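Local coordinates for protein sorbitol-6-phosphate dehydrogenase (Erwinia amylovora CFBP1430, PDB 5O3Z) that catalyses the NAD-dependent oxidation of sorbitol 6-phosphate to fructose 6-phosphate as a member of the short-chain dehydrogenase/reductase family, at residues Tyr60-Asp65 / Glu73-Ala78; Asp110-Val115 / Ser159-Gly164; Val115-Tyr120 / Val166-Ser171; Ile141-Lys146 / Asn236-Tyr241. One frame throughout, in Å; residues are numbered along the deposited sequence.

Interaction 1: residues Tyr60-Asp65 / Glu73-Ala78; sequences YGFKVD and EALARA
Ala78 N donates a 2.8 Å backbone hydrogen bond to Ala74 O, and this helical turn sets the Ala78 methyl against the aromatic ring of Phe62 on the facing strand. The methyl lies at the ring edge, near its plane, with CB of Ala78 3.4 Å from CE2 of Phe62. Leu75, one turn earlier, reaches the facing segment with both methyls, CD1 at the strand and CD2 just past its end. Its CG stands opposite the backbone N (chi1 176°), which sends the side chain out from the helix. CD1 of Leu75 presses to 3.3 Å from CB of Phe62, a tight apolar approach at the root of the ring. The other methyl, CD2 of Leu75, settles 3.9 Å from CB of Val64, the two side chains meeting at about a right angle. No hydrogen bond crosses the interface; the segments meet by apolar packing alone. Their axes approach to 9.1 Å and run nearly antiparallel, at 160°, as expected where a strand turns back into the helix of a Rossmann-type beta-alpha-beta crossover. Leu75 also touches Phe127 of helix 106-133. Strand 59-63 is an outermost strand of the parallel sheet within the chain, bonded to strand 32-37, whose Ala34 and Ala36 continue this apolar layer.

Interaction 2: residues Asp110-Val115 / Ser159-Gly164; sequences DLSLQV and SAAKFG
The methyl group of Ala161 is the point at which Ser112 and Leu113 of the neighbouring helix meet the segment 159-164, in the layer formed by helices 106-133 and 156-176 on one face of the Rossmann-fold sheet. Ser112 OG comes to 3.4 Å from Ala161 CB, while Ser112 O lies 3.8 Å from the same methyl carbon, so the methyl faces the hydroxyl and backbone carbonyl of Ser112. Leu113 approaches from beside it: although its CB does not point straight at the partner, the end of its side chain comes nearer, and CD2 of Leu113 rests 4.0 Å from CB of Ala161. With so small a side chain between them, the backbones come close, CA of Leu113 and CA of Ala161 being 5.4 Å apart. The serine hydroxyl is carried toward the other helix by a chi1 of -177°, which places OG opposite the backbone N, and there it also makes a weak hydrogen bond to Gly157 O.

Farther out, Leu113 packs on Leu117 of a second subunit and Phe163 on Phe163 of that subunit, consistent with the helical dimer interface common among short-chain dehydrogenases. Next to Ala161, Lys162 occupies the lysine position of the family's YxxxK motif. Asn116, whose ND2 bonds to Ser112 O, links the contact to that lysine: its OD1 accepts a weak hydrogen bond from Lys162 NZ.

Interaction 3: residues Val115-Tyr120 / Val166-Ser171; sequences VNLVGY and VGLTQS
Leu117 and Leu168 bring their CA atoms to 8.2 Å where two helix segments run side by side, 10.7 Å between axes and only 19° from parallel. Both helices lie on the same face of the Rossmann-fold sheet, and the first takes a wider, pi-type turn at residues 115-118. Tyr120 and Leu168 carry the contact in nearly equal share. With CG opposite its backbone N (chi1 174°), the tyrosine side chain reaches across to the partner helix and slides past Leu168, which extends in the opposite sense. CD2 of Leu168 comes to 3.7 Å from CD2 of Tyr120, obliquely to the ring, and the same methyl lies a looser 4.4 Å from CD1 of Leu117. At its far end the phenol finds a polar partner within this buried layer, since Thr169 stands at the ring edge with its hydroxyl in the ring plane. That oxygen also bonds Ser185 OG of strand 182-188, so Thr169 ties the tyrosine to the sheet, where Ile140 and Gln142 touch the ring as well. The hydrogen bond itself is short, 2.7 Å between Tyr120 OH and Thr169 OG1.

Interaction 4: residues Ile141-Lys146 / Asn236-Tyr241; sequences IQINSK and NVLLFY
Ile141 keeps CG1 beside its backbone N (chi1 -71°) and then extends fully (chi2 163°), a shape that carries CD1 to the surface of the helix in segment 236-241. This is a strand-helix layer of the Rossmann fold: an inner strand of the parallel sheet packs against helix 231-242, the two running roughly antiparallel. CD1 of Ile141 touches both backbone and side chain, 3.6 Å from Leu238 O and 4.0 Å from Leu238 CG. It also lies 4.2 Å from the carbonyl carbon of Tyr241, so one methyl touches residues a turn apart. Ile143 adds a looser touch from farther along the strand, its CD1 4.4 Å from CD1 of Leu238; Leu18 and Leu22 of helix 17-28 extend the apolar patch. Tyr241 joins by its backbone, since its ring leads away, stands edge-to-face with His184 and ends in a hydrogen bond to Tyr241 OH of a third subunit. Gln142 and Asn144 turn away from this helix. There Asn144 ND2 bonds Gln142 OE1 at 2.9 Å, from above the carbonyl plane, and Ser145 N donates to Asn144 OD1 at 2.8 Å, in that carbonyl's plane and on a lone pair.

In the fold
Interactions 2 and 3 hold the same two helices, 106-133 and 156-176, at successive levels: they share Val115, are joined by probable backbone bonds such as Leu113 O to Val118 N, and both touch a second subunit. Interaction 4 joins the sheet to a helix on its other face, yet meets that pair through strand 139-145, where Lys162 O lies 3.0 Å from Asn144 ND2 and Gln142 packs on Tyr120. Interaction 1 stands apart at an outer strand, about 19 Å centre to centre from interaction 3, and is partly buried where the others are buried. Strand-to-helix contacts 1 and 4 are apolar across the interface, whereas a hydrogen bond crosses between the helices only in interaction 3.

Interaction 1: residues Tyr60-Asp65 / Glu73-Ala78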
loop_
_atom_site.group_PDB
_atom_site.type_symbol
_atom_site.label_atom_id
_atom_site.label_comp_id
_atom_site.label_asym_id
_atom_site.label_seq_id
_atom_site.Cartn_x
_atom_site.Cartn_y
_atom_site.Cartn_z
ATOM N N TYR A 60 38.242 -4.706 -8.832
ATOM C CA TYR A 60 38.871 -5.795 -8.035
ATOM C C TYR A 60 37.815 -6.798 -7.572
ATOM O O TYR A 60 36.642 -6.431 -7.284
ATOM C CB TYR A 60 39.591 -5.252 -6.815
ATOM C CG TYR A 60 40.835 -4.515 -7.170
ATOM C CD1 TYR A 60 40.782 -3.156 -7.561
ATOM C CD2 TYR A 60 42.092 -5.166 -7.163
ATOM C CE1 TYR A 60 41.943 -2.460 -7.923
ATOM C CE2 TYR A 60 43.252 -4.472 -7.534
ATOM C CZ TYR A 60 43.175 -3.138 -7.906
ATOM O OH TYR A 60 44.327 -2.494 -8.245
ATOM N N GLY A 61 38.198 -8.071 -7.561
ATOM C CA GLY A 61 37.340 -9.153 -7.081
ATOM C C GLY A 61 37.625 -9.457 -5.607
ATOM O O GLY A 61 38.804 -9.461 -5.171
ATOM N N PHE A 62 36.573 -9.734 -4.843
ATOM C CA PHE A 62 36.695 -10.048 -3.397
ATOM C C PHE A 62 35.810 -11.237 -3.074
ATOM O O PHE A 62 34.792 -11.411 -3.709
ATOM C CB PHE A 62 36.223 -8.906 -2.543
ATOM C CG PHE A 62 37.006 -7.646 -2.722
ATOM C CD1 PHE A 62 36.766 -6.838 -3.834
ATOM C CD2 PHE A 62 37.922 -7.217 -1.777
ATOM C CE1 PHE A 62 37.439 -5.663 -4.001
ATOM C CE2 PHE A 62 38.643 -6.051 -1.973
ATOM C CZ PHE A 62 38.379 -5.258 -3.070
ATOM N N LYS A 63 36.248 -12.081 -2.123
ATOM C CA LYS A 63 35.455 -13.158 -1.595
ATOM C C LYS A 63 34.597 -12.607 -0.461
ATOM O O LYS A 63 35.056 -11.841 0.383
ATOM C CB LYS A 63 36.358 -14.275 -1.042
ATOM C CG LYS A 63 35.739 -15.664 -1.076
ATOM C CD LYS A 63 35.153 -16.063 0.265
ATOM C CE LYS A 63 34.986 -17.583 0.385
ATOM N NZ LYS A 63 33.634 -18.044 -0.073
ATOM N N VAL A 64 33.329 -12.987 -0.459
ATOM C CA VAL A 64 32.490 -12.721 0.747
ATOM C C VAL A 64 31.351 -13.750 0.888
ATOM O O VAL A 64 30.806 -14.257 -0.096
ATOM C CB VAL A 64 31.936 -11.272 0.815
ATOM C CG1 VAL A 64 30.886 -11.029 -0.288
ATOM C CG2 VAL A 64 31.363 -11.005 2.202
ATOM N N ASP A 65 31.089 -14.093 2.162
ATOM C CA ASP A 65 29.945 -14.870 2.552
ATOM C C ASP A 65 29.122 -13.851 3.261
ATOM O O ASP A 65 29.460 -13.461 4.412
ATOM C CB ASP A 65 30.365 -16.019 3.507
ATOM C CG ASP A 65 29.169 -16.748 4.118
ATOM O OD1 ASP A 65 28.005 -16.510 3.724
ATOM O OD2 ASP A 65 29.381 -17.604 4.975
ATOM N N GLU A 73 32.804 -8.006 7.532
ATOM C CA GLU A 73 33.597 -6.943 8.092
ATOM C C GLU A 73 34.961 -6.903 7.408
ATOM O O GLU A 73 35.477 -5.839 7.192
ATOM C CB GLU A 73 33.752 -7.106 9.589
ATOM C CG GLU A 73 32.485 -6.802 10.360
ATOM C CD GLU A 73 32.541 -7.380 11.760
ATOM O OE1 GLU A 73 33.459 -8.211 12.029
ATOM O OE2 GLU A 73 31.692 -6.977 12.576
ATOM N N ALA A 74 35.476 -8.052 6.971
ATOM C CA ALA A 74 36.780 -8.066 6.285
ATOM C C ALA A 74 36.646 -7.512 4.870
ATOM O O ALA A 74 37.571 -6.839 4.358
ATOM C CB ALA A 74 37.410 -9.469 6.261
ATOM N N LEU A 75 35.511 -7.793 4.224
ATOM C CA LEU A 75 35.254 -7.266 2.877
ATOM C C LEU A 75 35.278 -5.785 2.887
ATOM O O LEU A 75 35.932 -5.159 2.048
ATOM C CB LEU A 75 33.924 -7.777 2.310
ATOM C CG LEU A 75 33.467 -7.236 0.938
ATOM C CD1 LEU A 75 34.224 -7.918 -0.171
ATOM C CD2 LEU A 75 31.962 -7.382 0.785
ATOM N N ALA A 76 34.647 -5.174 3.897
ATOM C CA ALA A 76 34.666 -3.733 4.019
ATOM C C ALA A 76 36.055 -3.205 4.217
ATOM O O ALA A 76 36.451 -2.196 3.607
ATOM C CB ALA A 76 33.778 -3.268 5.132
ATOM N N ARG A 77 36.829 -3.847 5.082
ATOM C CA ARG A 77 38.282 -3.439 5.219
ATOM C C ARG A 77 39.028 -3.548 3.870
ATOM O O ARG A 77 39.678 -2.614 3.462
ATOM C CB ARG A 77 39.005 -4.238 6.328
ATOM C CG ARG A 77 38.687 -3.694 7.709
ATOM C CD ARG A 77 39.511 -4.281 8.856
ATOM N NE ARG A 77 39.504 -5.742 8.799
ATOM C CZ ARG A 77 38.611 -6.550 9.382
ATOM N NH1 ARG A 77 37.589 -6.074 10.124
ATOM N NH2 ARG A 77 38.738 -7.863 9.228
ATOM N N ALA A 78 38.826 -4.650 3.161
ATOM C CA ALA A 78 39.468 -4.894 1.888
ATOM C C ALA A 78 39.103 -3.866 0.812
ATOM O O ALA A 78 39.960 -3.339 0.082
ATOM C CB ALA A 78 39.123 -6.293 1.408
#

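Interaction 2: residues Asp110-Val115 / Ser159-Gly164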
loop_
_atom_site.group_PDB
_atom_site.type_symbol
_atom_site.label_atom_id
_atom_site.label_comp_id
_atom_site.label_asym_id
_atom_site.label_seq_id
_atom_site.Cartn_x
_atom_site.Cartn_y
_atom_site.Cartn_z
ATOM N N ASP A 110 15.081 -20.762 7.260
ATOM C CA ASP A 110 16.246 -20.143 7.862
ATOM C C ASP A 110 17.286 -19.607 6.879
ATOM O O ASP A 110 17.781 -18.489 7.079
ATOM C CB ASP A 110 16.950 -21.098 8.834
ATOM C CG ASP A 110 16.518 -20.880 10.283
ATOM O OD1 ASP A 110 16.559 -19.723 10.789
ATOM O OD2 ASP A 110 16.137 -21.883 10.916
ATOM N N LEU A 111 17.648 -20.422 5.883
ATOM C CA LEU A 111 18.608 -20.015 4.863
ATOM C C LEU A 111 18.078 -18.793 4.105
ATOM O O LEU A 111 18.726 -17.777 3.995
ATOM C CB LEU A 111 18.862 -21.190 3.917
ATOM C CG LEU A 111 20.063 -21.090 2.948
ATOM C CD1 LEU A 111 21.407 -20.843 3.645
ATOM C CD2 LEU A 111 20.093 -22.382 2.134
ATOM N N SER A 112 16.834 -18.871 3.658
ATOM C CA SER A 112 16.216 -17.664 3.047
ATOM C C SER A 112 16.435 -16.414 3.866
ATOM O O SER A 112 16.865 -15.387 3.310
ATOM C CB SER A 112 14.725 -17.862 2.735
ATOM O OG SER A 112 14.240 -16.657 2.092
ATOM N N LEU A 113 16.253 -16.483 5.191
ATOM C CA LEU A 113 16.454 -15.306 6.047
ATOM C C LEU A 113 17.917 -14.847 6.086
ATOM O O LEU A 113 18.220 -13.647 6.069
ATOM C CB LEU A 113 15.943 -15.539 7.473
ATOM C CG LEU A 113 14.444 -15.889 7.590
ATOM C CD1 LEU A 113 14.055 -16.047 9.055
ATOM C CD2 LEU A 113 13.557 -14.872 6.919
ATOM N N GLN A 114 18.832 -15.805 6.100
ATOM C CA GLN A 114 20.267 -15.467 6.189
ATOM C C GLN A 114 20.724 -14.726 4.905
ATOM O O GLN A 114 21.264 -13.651 4.966
ATOM C CB GLN A 114 21.099 -16.768 6.442
ATOM C CG GLN A 114 21.047 -17.318 7.880
ATOM C CD GLN A 114 21.421 -16.280 8.953
ATOM O OE1 GLN A 114 22.353 -15.509 8.790
ATOM N NE2 GLN A 114 20.680 -16.255 10.054
ATOM N N VAL A 115 20.452 -15.325 3.768
ATOM C CA VAL A 115 20.917 -14.863 2.465
ATOM C C VAL A 115 20.149 -13.577 2.082
ATOM O O VAL A 115 20.767 -12.580 1.724
ATOM C CB VAL A 115 20.786 -15.968 1.405
ATOM C CG1 VAL A 115 21.180 -15.457 0.018
ATOM C CG2 VAL A 115 21.695 -17.148 1.755
ATOM N N SER A 159 8.981 -14.973 0.499
ATOM C CA SER A 159 8.194 -13.767 0.785
ATOM C C SER A 159 8.484 -13.109 2.131
ATOM O O SER A 159 8.612 -11.912 2.223
ATOM C CB SER A 159 6.710 -14.032 0.651
ATOM O OG SER A 159 6.356 -14.121 -0.736
ATOM N N ALA A 160 8.596 -13.915 3.162
ATOM C CA ALA A 160 8.942 -13.438 4.475
ATOM C C ALA A 160 10.241 -12.583 4.423
ATOM O O ALA A 160 10.329 -11.469 4.966
ATOM C CB ALA A 160 9.089 -14.638 5.416
ATOM N N ALA A 161 11.238 -13.110 3.722
ATOM C CA ALA A 161 12.537 -12.494 3.710
ATOM C C ALA A 161 12.554 -11.263 2.824
ATOM O O ALA A 161 13.166 -10.325 3.174
ATOM C CB ALA A 161 13.548 -13.495 3.202
ATOM N N LYS A 162 11.834 -11.297 1.684
ATOM C CA LYS A 162 11.771 -10.186 0.757
ATOM C C LYS A 162 10.914 -9.071 1.294
ATOM O O LYS A 162 11.313 -7.943 1.222
ATOM C CB LYS A 162 11.263 -10.618 -0.623
ATOM C CG LYS A 162 12.247 -11.470 -1.440
ATOM C CD LYS A 162 13.604 -10.801 -1.644
ATOM C CE LYS A 162 14.607 -11.736 -2.342
ATOM N NZ LYS A 162 15.847 -11.008 -2.761
ATOM N N PHE A 163 9.762 -9.374 1.879
ATOM C CA PHE A 163 9.072 -8.307 2.650
ATOM C C PHE A 163 9.959 -7.701 3.751
ATOM O O PHE A 163 10.085 -6.466 3.948
ATOM C CB PHE A 163 7.822 -8.921 3.307
ATOM C CG PHE A 163 6.567 -8.842 2.474
ATOM C CD1 PHE A 163 6.404 -9.635 1.346
ATOM C CD2 PHE A 163 5.543 -8.034 2.845
ATOM C CE1 PHE A 163 5.251 -9.559 0.586
ATOM C CE2 PHE A 163 4.372 -7.976 2.097
ATOM C CZ PHE A 163 4.203 -8.778 1.013
ATOM N N GLY A 164 10.625 -8.569 4.500
ATOM C CA GLY A 164 11.542 -8.101 5.537
ATOM C C GLY A 164 12.605 -7.166 5.008
ATOM O O GLY A 164 12.888 -6.126 5.621
#

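Interaction 3: residues Val115-Tyr120 / Val166-Ser171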
loop_
_atom_site.group_PDB
_atom_site.type_symbol
_atom_site.label_atom_id
_atom_site.label_comp_id
_atom_site.label_asym_id
_atom_site.label_seq_id
_atom_site.Cartn_x
_atom_site.Cartn_y
_atom_site.Cartn_z
ATOM N N VAL A 115 20.452 -15.325 3.768
ATOM C CA VAL A 115 20.917 -14.863 2.465
ATOM C C VAL A 115 20.149 -13.577 2.082
ATOM O O VAL A 115 20.767 -12.580 1.724
ATOM C CB VAL A 115 20.786 -15.968 1.405
ATOM C CG1 VAL A 115 21.180 -15.457 0.018
ATOM C CG2 VAL A 115 21.695 -17.148 1.755
ATOM N N ASN A 116 18.823 -13.581 2.259
ATOM C CA ASN A 116 18.036 -12.463 1.767
ATOM C C ASN A 116 17.959 -11.295 2.667
ATOM O O ASN A 116 17.733 -10.180 2.196
ATOM C CB ASN A 116 16.672 -12.914 1.437
ATOM C CG ASN A 116 16.656 -13.671 0.185
ATOM O OD1 ASN A 116 17.018 -13.094 -0.862
ATOM N ND2 ASN A 116 16.282 -14.963 0.235
ATOM N N LEU A 117 18.161 -11.524 3.968
ATOM C CA LEU A 117 17.909 -10.521 4.940
ATOM C C LEU A 117 19.078 -10.215 5.813
ATOM O O LEU A 117 19.451 -9.077 5.897
ATOM C CB LEU A 117 16.658 -10.891 5.774
ATOM C CG LEU A 117 15.976 -9.900 6.701
ATOM C CD1 LEU A 117 15.744 -8.583 5.963
ATOM C CD2 LEU A 117 14.653 -10.550 7.135
ATOM N N VAL A 118 19.665 -11.198 6.512
ATOM C CA VAL A 118 20.755 -10.882 7.413
ATOM C C VAL A 118 22.004 -10.366 6.618
ATOM O O VAL A 118 22.712 -9.455 7.054
ATOM C CB VAL A 118 21.117 -12.112 8.271
ATOM C CG1 VAL A 118 22.459 -11.944 8.948
ATOM C CG2 VAL A 118 20.011 -12.403 9.268
ATOM N N GLY A 119 22.237 -10.933 5.454
ATOM C CA GLY A 119 23.306 -10.448 4.585
ATOM C C GLY A 119 23.110 -9.006 4.228
ATOM O O GLY A 119 24.064 -8.235 4.191
ATOM N N TYR A 120 21.844 -8.624 4.022
ATOM C CA TYR A 120 21.548 -7.269 3.632
ATOM C C TYR A 120 21.805 -6.346 4.777
ATOM O O TYR A 120 22.351 -5.272 4.584
ATOM C CB TYR A 120 20.141 -7.164 3.011
ATOM C CG TYR A 120 19.643 -5.739 2.677
ATOM C CD1 TYR A 120 20.490 -4.749 2.196
ATOM C CD2 TYR A 120 18.287 -5.440 2.715
ATOM C CE1 TYR A 120 20.024 -3.467 1.883
ATOM C CE2 TYR A 120 17.792 -4.165 2.411
ATOM C CZ TYR A 120 18.666 -3.197 1.961
ATOM O OH TYR A 120 18.231 -1.965 1.629
ATOM N N VAL A 166 12.063 -4.950 2.658
ATOM C CA VAL A 166 11.410 -3.639 2.524
ATOM C C VAL A 166 11.456 -2.932 3.819
ATOM O O VAL A 166 11.820 -1.777 3.877
ATOM C CB VAL A 166 9.968 -3.783 2.040
ATOM C CG1 VAL A 166 9.290 -2.381 2.059
ATOM C CG2 VAL A 166 9.989 -4.449 0.670
ATOM N N GLY A 167 11.092 -3.654 4.865
ATOM C CA GLY A 167 11.174 -3.109 6.238
ATOM C C GLY A 167 12.565 -2.605 6.614
ATOM O O GLY A 167 12.718 -1.519 7.171
ATOM N N LEU A 168 13.568 -3.427 6.308
ATOM C CA LEU A 168 14.957 -3.009 6.580
ATOM C C LEU A 168 15.346 -1.779 5.763
ATOM O O LEU A 168 15.827 -0.797 6.322
ATOM C CB LEU A 168 15.930 -4.158 6.349
ATOM C CG LEU A 168 17.372 -3.789 6.631
ATOM C CD1 LEU A 168 17.582 -3.231 8.028
ATOM C CD2 LEU A 168 18.232 -4.959 6.411
ATOM N N THR A 169 14.991 -1.779 4.467
ATOM C CA THR A 169 15.158 -0.593 3.605
ATOM C C THR A 169 14.523 0.673 4.199
ATOM O O THR A 169 15.154 1.713 4.171
ATOM C CB THR A 169 14.652 -0.830 2.153
ATOM O OG1 THR A 169 15.561 -1.595 1.372
ATOM C CG2 THR A 169 14.383 0.460 1.461
ATOM N N GLN A 170 13.318 0.634 4.782
ATOM C CA GLN A 170 12.726 1.839 5.317
ATOM C C GLN A 170 13.427 2.303 6.620
ATOM O O GLN A 170 13.661 3.503 6.808
ATOM C CB GLN A 170 11.188 1.659 5.531
ATOM C CG GLN A 170 10.454 1.381 4.248
ATOM C CD GLN A 170 8.943 1.276 4.467
ATOM O OE1 GLN A 170 8.449 1.662 5.488
ATOM N NE2 GLN A 170 8.256 0.739 3.481
ATOM N N SER A 171 13.694 1.377 7.544
ATOM C CA SER A 171 14.403 1.705 8.752
ATOM C C SER A 171 15.815 2.267 8.404
ATOM O O SER A 171 16.237 3.251 9.012
ATOM C CB SER A 171 14.614 0.488 9.659
ATOM O OG SER A 171 13.438 0.210 10.393
#

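Interaction 4: residues Ile141-Lys146 / Asn236-Tyr241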
loop_
_atom_site.group_PDB
_atom_site.type_symbol
_atom_site.label_atom_id
_atom_site.label_comp_id
_atom_site.label_asym_id
_atom_site.label_seq_id
_atom_site.Cartn_x
_atom_site.Cartn_y
_atom_site.Cartn_z
ATOM N N ILE A 141 21.289 0.059 -2.567
ATOM C CA ILE A 141 20.198 -0.463 -3.356
ATOM C C ILE A 141 20.146 -1.930 -3.189
ATOM O O ILE A 141 21.105 -2.628 -3.535
ATOM C CB ILE A 141 20.360 -0.078 -4.833
ATOM C CG1 ILE A 141 20.090 1.437 -4.973
ATOM C CG2 ILE A 141 19.376 -0.838 -5.707
ATOM C CD1 ILE A 141 20.602 2.044 -6.257
ATOM N N GLN A 142 18.985 -2.448 -2.744
ATOM C CA GLN A 142 18.757 -3.889 -2.685
ATOM C C GLN A 142 18.004 -4.473 -3.868
ATOM O O GLN A 142 16.948 -3.982 -4.259
ATOM C CB GLN A 142 17.910 -4.214 -1.437
ATOM C CG GLN A 142 17.879 -5.700 -1.065
ATOM C CD GLN A 142 16.555 -6.164 -0.370
ATOM O OE1 GLN A 142 15.539 -5.443 -0.331
ATOM N NE2 GLN A 142 16.557 -7.431 0.092
ATOM N N ILE A 143 18.451 -5.583 -4.386
ATOM C CA ILE A 143 17.670 -6.343 -5.385
ATOM C C ILE A 143 16.606 -7.167 -4.635
ATOM O O ILE A 143 16.947 -7.964 -3.795
ATOM C CB ILE A 143 18.562 -7.255 -6.206
ATOM C CG1 ILE A 143 19.718 -6.453 -6.863
ATOM C CG2 ILE A 143 17.750 -7.970 -7.242
ATOM C CD1 ILE A 143 19.293 -5.095 -7.506
ATOM N N ASN A 144 15.318 -6.905 -4.918
ATOM C CA ASN A 144 14.224 -7.527 -4.244
ATOM C C ASN A 144 13.377 -8.069 -5.408
ATOM O O ASN A 144 13.904 -8.274 -6.537
ATOM C CB ASN A 144 13.595 -6.490 -3.280
ATOM C CG ASN A 144 12.720 -7.124 -2.179
ATOM O OD1 ASN A 144 11.805 -7.917 -2.446
ATOM N ND2 ASN A 144 12.998 -6.746 -0.966
ATOM N N SER A 145 12.085 -8.239 -5.185
ATOM C CA SER A 145 11.261 -9.101 -5.967
ATOM C C SER A 145 9.837 -8.580 -5.820
ATOM O O SER A 145 9.494 -7.988 -4.789
ATOM C CB SER A 145 11.322 -10.512 -5.434
ATOM O OG SER A 145 10.409 -11.414 -6.096
ATOM N N LYS A 146 8.999 -8.870 -6.790
ATOM C CA LYS A 146 7.565 -8.657 -6.572
ATOM C C LYS A 146 7.025 -9.518 -5.402
ATOM O O LYS A 146 6.061 -9.145 -4.733
ATOM C CB LYS A 146 6.810 -8.888 -7.861
ATOM C CG LYS A 146 6.832 -10.288 -8.362
ATOM C CD LYS A 146 5.920 -10.373 -9.563
ATOM C CE LYS A 146 6.166 -11.592 -10.412
ATOM N NZ LYS A 146 5.395 -12.735 -9.851
ATOM N N ASN A 236 18.923 0.139 -15.538
ATOM C CA ASN A 236 18.405 1.486 -15.839
ATOM C C ASN A 236 17.949 2.162 -14.607
ATOM O O ASN A 236 18.429 3.257 -14.248
ATOM C CB ASN A 236 17.301 1.396 -16.922
ATOM C CG ASN A 236 17.888 1.200 -18.333
ATOM O OD1 ASN A 236 19.091 1.397 -18.527
ATOM N ND2 ASN A 236 17.046 0.781 -19.321
ATOM N N VAL A 237 17.055 1.457 -13.883
ATOM C CA VAL A 237 16.447 1.960 -12.669
ATOM C C VAL A 237 17.505 2.108 -11.547
ATOM O O VAL A 237 17.558 3.110 -10.811
ATOM C CB VAL A 237 15.325 0.990 -12.227
ATOM C CG1 VAL A 237 14.790 1.346 -10.862
ATOM C CG2 VAL A 237 14.171 0.928 -13.229
ATOM N N LEU A 238 18.310 1.071 -11.397
ATOM C CA LEU A 238 19.433 1.150 -10.455
ATOM C C LEU A 238 20.251 2.437 -10.639
ATOM O O LEU A 238 20.518 3.212 -9.686
ATOM C CB LEU A 238 20.277 -0.112 -10.568
ATOM C CG LEU A 238 21.323 -0.296 -9.455
ATOM C CD1 LEU A 238 21.614 -1.775 -9.336
ATOM C CD2 LEU A 238 22.609 0.454 -9.740
ATOM N N LEU A 239 20.588 2.722 -11.889
ATOM C CA LEU A 239 21.459 3.883 -12.187
ATOM C C LEU A 239 20.790 5.175 -11.840
ATOM O O LEU A 239 21.444 6.110 -11.345
ATOM C CB LEU A 239 21.860 3.894 -13.647
ATOM C CG LEU A 239 22.853 2.806 -14.105
ATOM C CD1 LEU A 239 23.101 2.874 -15.617
ATOM C CD2 LEU A 239 24.131 2.895 -13.310
ATOM N N PHE A 240 19.457 5.227 -12.019
ATOM C CA PHE A 240 18.785 6.459 -11.776
ATOM C C PHE A 240 18.760 6.676 -10.303
ATOM O O PHE A 240 19.206 7.747 -9.825
ATOM C CB PHE A 240 17.363 6.490 -12.408
ATOM C CG PHE A 240 16.600 7.686 -11.973
ATOM C CD1 PHE A 240 17.003 8.960 -12.380
ATOM C CD2 PHE A 240 15.607 7.584 -11.022
ATOM C CE1 PHE A 240 16.361 10.098 -11.918
ATOM C CE2 PHE A 240 14.959 8.701 -10.557
ATOM C CZ PHE A 240 15.334 9.969 -11.010
ATOM N N TYR A 241 18.270 5.684 -9.518
ATOM C CA TYR A 241 18.221 5.861 -8.032
ATOM C C TYR A 241 19.609 5.982 -7.343
ATOM O O TYR A 241 19.774 6.587 -6.278
ATOM C CB TYR A 241 17.236 4.866 -7.350
ATOM C CG TYR A 241 15.743 5.165 -7.697
ATOM C CD1 TYR A 241 15.004 6.056 -6.935
ATOM C CD2 TYR A 241 15.124 4.600 -8.773
ATOM C CE1 TYR A 241 13.664 6.391 -7.289
ATOM C CE2 TYR A 241 13.800 4.893 -9.097
ATOM C CZ TYR A 241 13.080 5.765 -8.354
ATOM O OH TYR A 241 11.760 6.062 -8.612
#